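Local atomic coordinates of aminoglycoside-O-phosphotransferase VIII (PDB entry 4H05), a protein that phosphorylates the 3'-hydroxyl of aminoglycoside antibiotics with ATP, probably with magnesium, which confers resistance to them. Residues V95-S101 with P193-L198; V226-A231 with C242-L247. All coordinates share one frame; numbering follows the deposited sequence.

Contact 1. Residues V95-S101 with P193-L198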
ATOM      1  N   VAL A  95       6.386  10.550   8.087  1.00 30.24           N
ATOM      2  CA  VAL A  95       6.092  11.399   6.883  1.00 34.51           C
ATOM      3  C   VAL A  95       5.152  12.523   7.320  1.00 33.09           C
ATOM      4  O   VAL A  95       4.128  12.233   7.891  1.00 31.66           O
ATOM      5  CB  VAL A  95       5.383  10.571   5.743  1.00 34.77           C
ATOM      6  CG1 VAL A  95       5.110  11.436   4.510  1.00 31.36           C
ATOM      7  CG2 VAL A  95       6.227   9.378   5.349  1.00 28.78           C
ATOM      8  N   PRO A  96       5.486  13.803   7.062  1.00 32.55           N
ATOM      9  CA  PRO A  96       4.575  14.793   7.594  1.00 31.62           C
ATOM     10  C   PRO A  96       3.293  14.804   6.796  1.00 29.96           C
ATOM     11  O   PRO A  96       3.187  14.096   5.838  1.00 38.55           O
ATOM     12  CB  PRO A  96       5.328  16.127   7.423  1.00 33.39           C
ATOM     13  CG  PRO A  96       6.333  15.834   6.335  1.00 38.12           C
ATOM     14  CD  PRO A  96       6.707  14.390   6.513  1.00 32.01           C
ATOM     15  N   GLY A  97       2.297  15.541   7.270  1.00 29.11           N
ATOM     16  CA  GLY A  97       1.133  15.846   6.530  1.00 29.19           C
ATOM     17  C   GLY A  97      -0.037  14.964   6.886  1.00 33.73           C
ATOM     18  O   GLY A  97      -0.051  14.336   7.936  1.00 36.25           O
ATOM     19  N   ARG A  98      -1.050  14.971   6.010  1.00 31.41           N
ATOM     20  CA  ARG A  98      -2.301  14.312   6.286  1.00 32.58           C
ATOM     21  C   ARG A  98      -2.545  13.231   5.208  1.00 31.20           C
ATOM     22  O   ARG A  98      -2.288  13.456   4.023  1.00 26.29           O
ATOM     23  CB  ARG A  98      -3.421  15.338   6.264  1.00 37.15           C
ATOM     24  CG  ARG A  98      -4.819  14.733   6.382  1.00 37.76           C
ATOM     25  CD  ARG A  98      -5.855  15.829   6.156  1.00 42.62           C
ATOM     26  NE  ARG A  98      -5.634  17.010   6.979  1.00 40.35           N
ATOM     27  CZ  ARG A  98      -5.868  18.267   6.585  1.00 46.46           C
ATOM     28  NH1 ARG A  98      -6.301  18.537   5.363  1.00 42.79           N
ATOM     29  NH2 ARG A  98      -5.667  19.284   7.431  1.00 46.58           N
ATOM     30  N   PRO A  99      -2.996  12.058   5.626  1.00 28.69           N
ATOM     31  CA  PRO A  99      -3.247  11.041   4.620  1.00 29.11           C
ATOM     32  C   PRO A  99      -4.462  11.325   3.734  1.00 30.80           C
ATOM     33  O   PRO A  99      -5.397  11.979   4.167  1.00 31.92           O
ATOM     34  CB  PRO A  99      -3.403   9.765   5.424  1.00 30.69           C
ATOM     35  CG  PRO A  99      -3.634  10.153   6.852  1.00 32.69           C
ATOM     36  CD  PRO A  99      -3.237  11.607   7.008  1.00 31.50           C
ATOM     37  N   ALA A 100      -4.417  10.872   2.486  1.00 27.69           N
ATOM     38  CA  ALA A 100      -5.496  11.024   1.521  1.00 30.73           C
ATOM     39  C   ALA A 100      -6.860  10.394   1.995  1.00 38.52           C
ATOM     40  O   ALA A 100      -7.916  10.750   1.489  1.00 32.15           O
ATOM     41  CB  ALA A 100      -5.074  10.445   0.165  1.00 28.79           C
ATOM     42  N   SER A 101      -6.710   9.377   2.834  1.00 35.27           N
ATOM     43  CA  SER A 101      -7.596   8.802   3.834  1.00 38.31           C
ATOM     44  C   SER A 101      -8.400   9.721   4.797  1.00 41.08           C
ATOM     45  O   SER A 101      -9.476   9.360   5.272  1.00 38.24           O
ATOM     46  CB  SER A 101      -6.604   8.104   4.782  1.00 37.92           C
ATOM     47  OG  SER A 101      -7.077   6.854   5.160  1.00 43.28           O
ATOM     48  N   PRO A 193      -5.663   5.496  -0.522  1.00 32.34           N
ATOM     49  CA  PRO A 193      -5.440   6.829   0.015  1.00 35.42           C
ATOM     50  C   PRO A 193      -4.803   6.796   1.426  1.00 31.87           C
ATOM     51  O   PRO A 193      -4.130   7.709   1.843  1.00 28.84           O
ATOM     52  CB  PRO A 193      -6.842   7.431  -0.006  1.00 36.75           C
ATOM     53  CG  PRO A 193      -7.577   6.623  -1.050  1.00 35.03           C
ATOM     54  CD  PRO A 193      -7.087   5.250  -0.759  1.00 32.21           C
ATOM     55  N   ASP A 194      -4.998   5.709   2.110  1.00 30.71           N
ATOM     56  CA  ASP A 194      -4.342   5.435   3.334  1.00 33.98           C
ATOM     57  C   ASP A 194      -2.850   5.469   3.279  1.00 27.76           C
ATOM     58  O   ASP A 194      -2.270   5.882   4.185  1.00 28.58           O
ATOM     59  CB  ASP A 194      -4.823   4.071   3.887  1.00 42.89           C
ATOM     60  CG  ASP A 194      -5.801   4.260   4.997  1.00 49.80           C
ATOM     61  OD1 ASP A 194      -5.485   5.109   5.858  1.00 58.78           O
ATOM     62  OD2 ASP A 194      -6.896   3.663   4.987  1.00 66.40           O
ATOM     63  N   ASN A 195      -2.237   5.066   2.192  1.00 25.94           N
ATOM     64  CA  ASN A 195      -0.799   4.958   2.091  1.00 22.71           C
ATOM     65  C   ASN A 195      -0.110   6.132   1.421  1.00 26.24           C
ATOM     66  O   ASN A 195       1.096   6.060   1.005  1.00 26.69           O
ATOM     67  CB  ASN A 195      -0.622   3.663   1.295  1.00 23.10           C
ATOM     68  CG  ASN A 195      -0.996   2.496   2.125  1.00 22.22           C
ATOM     69  OD1 ASN A 195      -0.853   2.630   3.333  1.00 21.27           O
ATOM     70  ND2 ASN A 195      -1.448   1.367   1.531  1.00 21.17           N
ATOM     71  N   VAL A 196      -0.875   7.216   1.248  1.00 29.26           N
ATOM     72  CA  VAL A 196      -0.357   8.461   0.640  1.00 26.64           C
ATOM     73  C   VAL A 196      -0.674   9.644   1.555  1.00 27.95           C
ATOM     74  O   VAL A 196      -1.827   9.872   1.988  1.00 24.73           O
ATOM     75  CB  VAL A 196      -0.974   8.728  -0.726  1.00 24.46           C
ATOM     76  CG1 VAL A 196      -0.323   9.931  -1.396  1.00 22.68           C
ATOM     77  CG2 VAL A 196      -0.846   7.510  -1.621  1.00 21.48           C
ATOM     78  N   LEU A 197       0.377  10.344   1.913  1.00 27.66           N
ATOM     79  CA  LEU A 197       0.232  11.461   2.788  1.00 29.34           C
ATOM     80  C   LEU A 197       0.562  12.703   1.971  1.00 26.90           C
ATOM     81  O   LEU A 197       1.308  12.648   0.986  1.00 26.69           O
ATOM     82  CB  LEU A 197       1.180  11.321   3.971  1.00 29.96           C
ATOM     83  CG  LEU A 197       0.701  10.440   5.146  1.00 30.04           C
ATOM     84  CD1 LEU A 197       1.512   9.202   5.100  1.00 30.78           C
ATOM     85  CD2 LEU A 197       0.869  11.008   6.530  1.00 33.28           C
ATOM     86  N   LEU A 198      -0.025  13.804   2.363  1.00 29.70           N
ATOM     87  CA  LEU A 198       0.142  14.996   1.637  1.00 28.52           C
ATOM     88  C   LEU A 198       0.130  16.281   2.492  1.00 26.79           C
ATOM     89  O   LEU A 198      -0.345  16.339   3.639  1.00 27.59           O
ATOM     90  CB  LEU A 198      -0.888  15.082   0.502  1.00 31.11           C
ATOM     91  CG  LEU A 198      -1.967  14.199  -0.076  1.00 33.03           C
ATOM     92  CD1 LEU A 198      -1.863  14.172  -1.599  1.00 33.30           C
ATOM     93  CD2 LEU A 198      -2.190  12.841   0.597  1.00 30.61           C
TER
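Leu-197 lies against the segment from Val-95 to Pro-99. Its CB meets CG1 of Val-95 at 4.0 Å and lies near the carbonyl O of Pro-96. With CG anti to the carbonyl carbon (chi1 -83°), the branch reaches the backbone of Pro-99, whose ring lies alongside and points the same way. At the tip the branches part: CD1 approaches CB of Val-95, and CD2 touches O of Gly-97 and O of Val-95, each at 3.7 Å.

Arg-98 and Leu-198 form an antiparallel hydrogen-bonded pair. N of Arg-98 gives a nearly straight bond to O of Leu-198 (2.8 Å, 168°). N of Leu-198 returns a less straight bond to O of Arg-98 (149°). The pairing forms one edge of a small antiparallel sheet, 98-99, 196-198 and 205-208. Strand 196-198 follows directly on what is probably the catalytic loop of this kinase-like fold; Asn-195 beside it is a predicted magnesium ligand. N of Ala-100 bonds to O of Val-196 at 2.8 Å. Ala-100 CB sits tightly on Pro-193 CB at 3.5 Å and also meets CD2 of Leu-198. Helix 109-124 adds Val-112 against Ala-100 and Ala-115 against Leu-198.

Contact 2. Residues V226-A231 with C242-L247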
ATOM      1  N   VAL A 226      -6.702   2.345  -6.154  1.00 30.31           N
ATOM      2  CA  VAL A 226      -6.986   3.734  -5.962  1.00 30.21           C
ATOM      3  C   VAL A 226      -8.391   4.048  -6.385  1.00 29.19           C
ATOM      4  O   VAL A 226      -9.040   4.868  -5.718  1.00 26.76           O
ATOM      5  CB  VAL A 226      -6.007   4.675  -6.730  1.00 30.51           C
ATOM      6  CG1 VAL A 226      -6.790   5.650  -7.564  1.00 35.78           C
ATOM      7  CG2 VAL A 226      -5.266   5.434  -5.715  1.00 34.72           C
ATOM      8  N   LEU A 227      -8.870   3.466  -7.509  1.00 32.17           N
ATOM      9  CA  LEU A 227     -10.236   3.853  -8.016  1.00 31.46           C
ATOM     10  C   LEU A 227     -11.335   3.209  -7.207  1.00 32.53           C
ATOM     11  O   LEU A 227     -12.409   3.772  -7.033  1.00 32.49           O
ATOM     12  CB  LEU A 227     -10.416   3.548  -9.499  1.00 32.75           C
ATOM     13  CG  LEU A 227      -9.581   4.431 -10.426  1.00 30.16           C
ATOM     14  CD1 LEU A 227      -9.407   3.680 -11.725  1.00 29.21           C
ATOM     15  CD2 LEU A 227     -10.156   5.859 -10.686  1.00 32.29           C
ATOM     16  N   ARG A 228     -11.064   2.030  -6.649  1.00 35.83           N
ATOM     17  CA  ARG A 228     -12.026   1.406  -5.764  1.00 35.21           C
ATOM     18  C   ARG A 228     -12.210   2.264  -4.533  1.00 36.00           C
ATOM     19  O   ARG A 228     -13.303   2.313  -3.999  1.00 34.61           O
ATOM     20  CB  ARG A 228     -11.575  -0.008  -5.354  1.00 35.03           C
ATOM     21  CG  ARG A 228     -12.443  -0.677  -4.292  1.00 34.46           C
ATOM     22  CD  ARG A 228     -11.572  -0.873  -3.025  1.00 41.79           C
ATOM     23  NE  ARG A 228     -10.750  -2.040  -3.162  1.00 37.46           N
ATOM     24  CZ  ARG A 228      -9.534  -2.300  -2.640  1.00 34.41           C
ATOM     25  NH1 ARG A 228      -8.817  -1.495  -1.826  1.00 30.91           N
ATOM     26  NH2 ARG A 228      -9.022  -3.490  -2.965  1.00 29.52           N
ATOM     27  N   GLU A 229     -11.145   2.897  -4.034  1.00 31.90           N
ATOM     28  CA  GLU A 229     -11.263   3.782  -2.859  1.00 32.01           C
ATOM     29  C   GLU A 229     -11.861   5.155  -3.264  1.00 33.43           C
ATOM     30  O   GLU A 229     -12.836   5.562  -2.698  1.00 34.75           O
ATOM     31  CB  GLU A 229      -9.945   3.951  -2.173  1.00 29.88           C
ATOM     32  CG  GLU A 229      -9.399   2.668  -1.559  1.00 31.26           C
ATOM     33  CD  GLU A 229     -10.429   1.963  -0.694  1.00 38.59           C
ATOM     34  OE1 GLU A 229     -11.016   2.571   0.243  1.00 36.51           O
ATOM     35  OE2 GLU A 229     -10.641   0.771  -0.912  1.00 43.04           O
ATOM     36  N   LEU A 230     -11.340   5.802  -4.294  1.00 30.82           N
ATOM     37  CA  LEU A 230     -11.870   7.080  -4.770  1.00 34.46           C
ATOM     38  C   LEU A 230     -13.375   7.089  -5.086  1.00 40.23           C
ATOM     39  O   LEU A 230     -13.947   8.177  -5.175  1.00 36.16           O
ATOM     40  CB  LEU A 230     -11.120   7.602  -6.041  1.00 31.84           C
ATOM     41  CG  LEU A 230      -9.734   8.188  -5.783  1.00 35.71           C
ATOM     42  CD1 LEU A 230      -9.031   8.580  -7.068  1.00 31.37           C
ATOM     43  CD2 LEU A 230      -9.770   9.354  -4.812  1.00 33.53           C
ATOM     44  N   ALA A 231     -13.960   5.923  -5.376  1.00 36.03           N
ATOM     45  CA  ALA A 231     -15.425   5.790  -5.652  1.00 38.73           C
ATOM     46  C   ALA A 231     -16.297   6.179  -4.456  1.00 37.20           C
ATOM     47  O   ALA A 231     -17.430   6.613  -4.632  1.00 40.99           O
ATOM     48  CB  ALA A 231     -15.762   4.364  -6.077  1.00 34.05           C
ATOM     49  N   CYS A 242     -14.080  13.009  -8.194  1.00 38.04           N
ATOM     50  CA  CYS A 242     -12.690  12.740  -7.890  1.00 37.28           C
ATOM     51  C   CYS A 242     -12.138  11.647  -8.752  1.00 33.44           C
ATOM     52  O   CYS A 242     -11.037  11.807  -9.300  1.00 33.40           O
ATOM     53  CB  CYS A 242     -12.534  12.412  -6.432  1.00 37.08           C
ATOM     54  SG  CYS A 242     -12.887  13.824  -5.342  1.00 39.74           S
ATOM     55  N   SER A 243     -12.888  10.569  -8.974  1.00 37.53           N
ATOM     56  CA  SER A 243     -12.384   9.491  -9.877  1.00 36.01           C
ATOM     57  C   SER A 243     -12.198   9.944 -11.290  1.00 42.96           C
ATOM     58  O   SER A 243     -11.175   9.651 -11.894  1.00 48.03           O
ATOM     59  CB  SER A 243     -13.269   8.256  -9.924  1.00 35.44           C
ATOM     60  OG  SER A 243     -13.723   7.875  -8.645  1.00 41.12           O
ATOM     61  N   ALA A 244     -13.175  10.653 -11.845  1.00 48.38           N
ATOM     62  CA  ALA A 244     -12.931  11.405 -13.104  1.00 44.01           C
ATOM     63  C   ALA A 244     -11.697  12.345 -13.037  1.00 38.94           C
ATOM     64  O   ALA A 244     -10.905  12.399 -13.979  1.00 38.94           O
ATOM     65  CB  ALA A 244     -14.176  12.210 -13.490  1.00 40.79           C
ATOM     66  N   ALA A 245     -11.527  13.094 -11.949  1.00 34.41           N
ATOM     67  CA  ALA A 245     -10.340  13.970 -11.859  1.00 34.76           C
ATOM     68  C   ALA A 245      -9.042  13.124 -11.783  1.00 32.97           C
ATOM     69  O   ALA A 245      -8.073  13.363 -12.502  1.00 34.39           O
ATOM     70  CB  ALA A 245     -10.448  14.948 -10.704  1.00 34.04           C
ATOM     71  N   PHE A 246      -9.024  12.089 -10.969  1.00 36.32           N
ATOM     72  CA  PHE A 246      -7.884  11.177 -11.021  1.00 33.91           C
ATOM     73  C   PHE A 246      -7.663  10.650 -12.437  1.00 31.97           C
ATOM     74  O   PHE A 246      -6.546  10.665 -12.941  1.00 30.20           O
ATOM     75  CB  PHE A 246      -8.103  10.008 -10.099  1.00 35.09           C
ATOM     76  CG  PHE A 246      -6.960   9.048 -10.096  1.00 35.45           C
ATOM     77  CD1 PHE A 246      -6.885   8.063 -11.045  1.00 34.97           C
ATOM     78  CD2 PHE A 246      -5.972   9.143  -9.148  1.00 35.11           C
ATOM     79  CE1 PHE A 246      -5.844   7.175 -11.049  1.00 35.18           C
ATOM     80  CE2 PHE A 246      -4.925   8.232  -9.128  1.00 34.96           C
ATOM     81  CZ  PHE A 246      -4.854   7.261 -10.097  1.00 31.71           C
ATOM     82  N   LEU A 247      -8.726  10.278 -13.142  1.00 34.66           N
ATOM     83  CA  LEU A 247      -8.522   9.692 -14.476  1.00 36.51           C
ATOM     84  C   LEU A 247      -8.095  10.693 -15.533  1.00 39.25           C
ATOM     85  O   LEU A 247      -7.274  10.364 -16.388  1.00 41.35           O
ATOM     86  CB  LEU A 247      -9.744   8.919 -14.964  1.00 41.56           C
ATOM     87  CG  LEU A 247      -9.942   7.440 -14.561  1.00 40.96           C
ATOM     88  CD1 LEU A 247     -11.066   6.886 -15.447  1.00 39.83           C
ATOM     89  CD2 LEU A 247      -8.681   6.640 -14.747  1.00 31.24           C
TER
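Cys-242 opens the contact with Leu-230 through apolar packing. Its CB lies 4.4 Å from CD2 of Leu-230, and the other methyl of that leucine, CD1, faces the carbonyl O of Cys-242 at a similar distance.

Ser-243 comes next, where the two backbones are nearest. Its CB touches CD2 of Leu-227 at 4.0 Å. Its OG lies beside CB of Leu-230 and is hydrogen-bonded to O of Gly-239, one turn back along its own chain.

Phe-246 follows one turn after Cys-242 and packs against helix 220-230. With CG anti to the backbone N (chi1 -179°), the ring extends to Val-226, which comes from the opposite direction. CG1 of Val-226 sits over one face in a CH-pi contact, 3.7 Å from the ring centroid and 18° off the normal. It is shifted toward the rim, with CE2 and CZ as its nearest ring atoms. The base of the phenylalanine is held by Leu-230, whose side chain crosses it at about a right angle; CD1 of Leu-230 is 3.5 Å from CB of Phe-246. CD2 of Leu-227 approaches ring atom CD1 of Phe-246 obliquely.

Leu-247 ends the row. Its CG meets CD2 of Leu-227 at 4.2 Å, so this methyl packs on Ser-243, Phe-246 and Leu-247 of helix 240-251.

The helix segments run roughly antiparallel, 150° between their directions and 9.7 Å between axes at closest approach. The pair belongs to the helical part of the kinase-like fold, probably its C-terminal lobe. Helix 109-124 also packs on helix 240-251, with Ala-113 on Cys-242 and Leu-116 and Ala-117 on Phe-246. Leu-191, from the loop between strands 184-187 and 196-198, touches Val-226.

Overall arrangement
Both segments of contact 1 come earlier in the chain than those of contact 2, and the centres of the two contacts lie about 16 Å apart. Contact 1 joins two strands of a three-stranded antiparallel sheet. Contact 2 pairs helices 220-230 and 240-251. Both belong to the phosphotransferase fold. Helix 109-124 touches both, and Leu-116 packs on Val-196 of the first and Phe-246 of the second. The two also meet directly, with CD of Pro-193 3.4 Å from CB of Glu-229. The predicted proton acceptor Asp-190 lies near both: its side chain is about 7 Å from that of Asp-194 and about 9 Å from that of Val-226. The probable catalytic loop is thus joined by packing to the helical part of the fold.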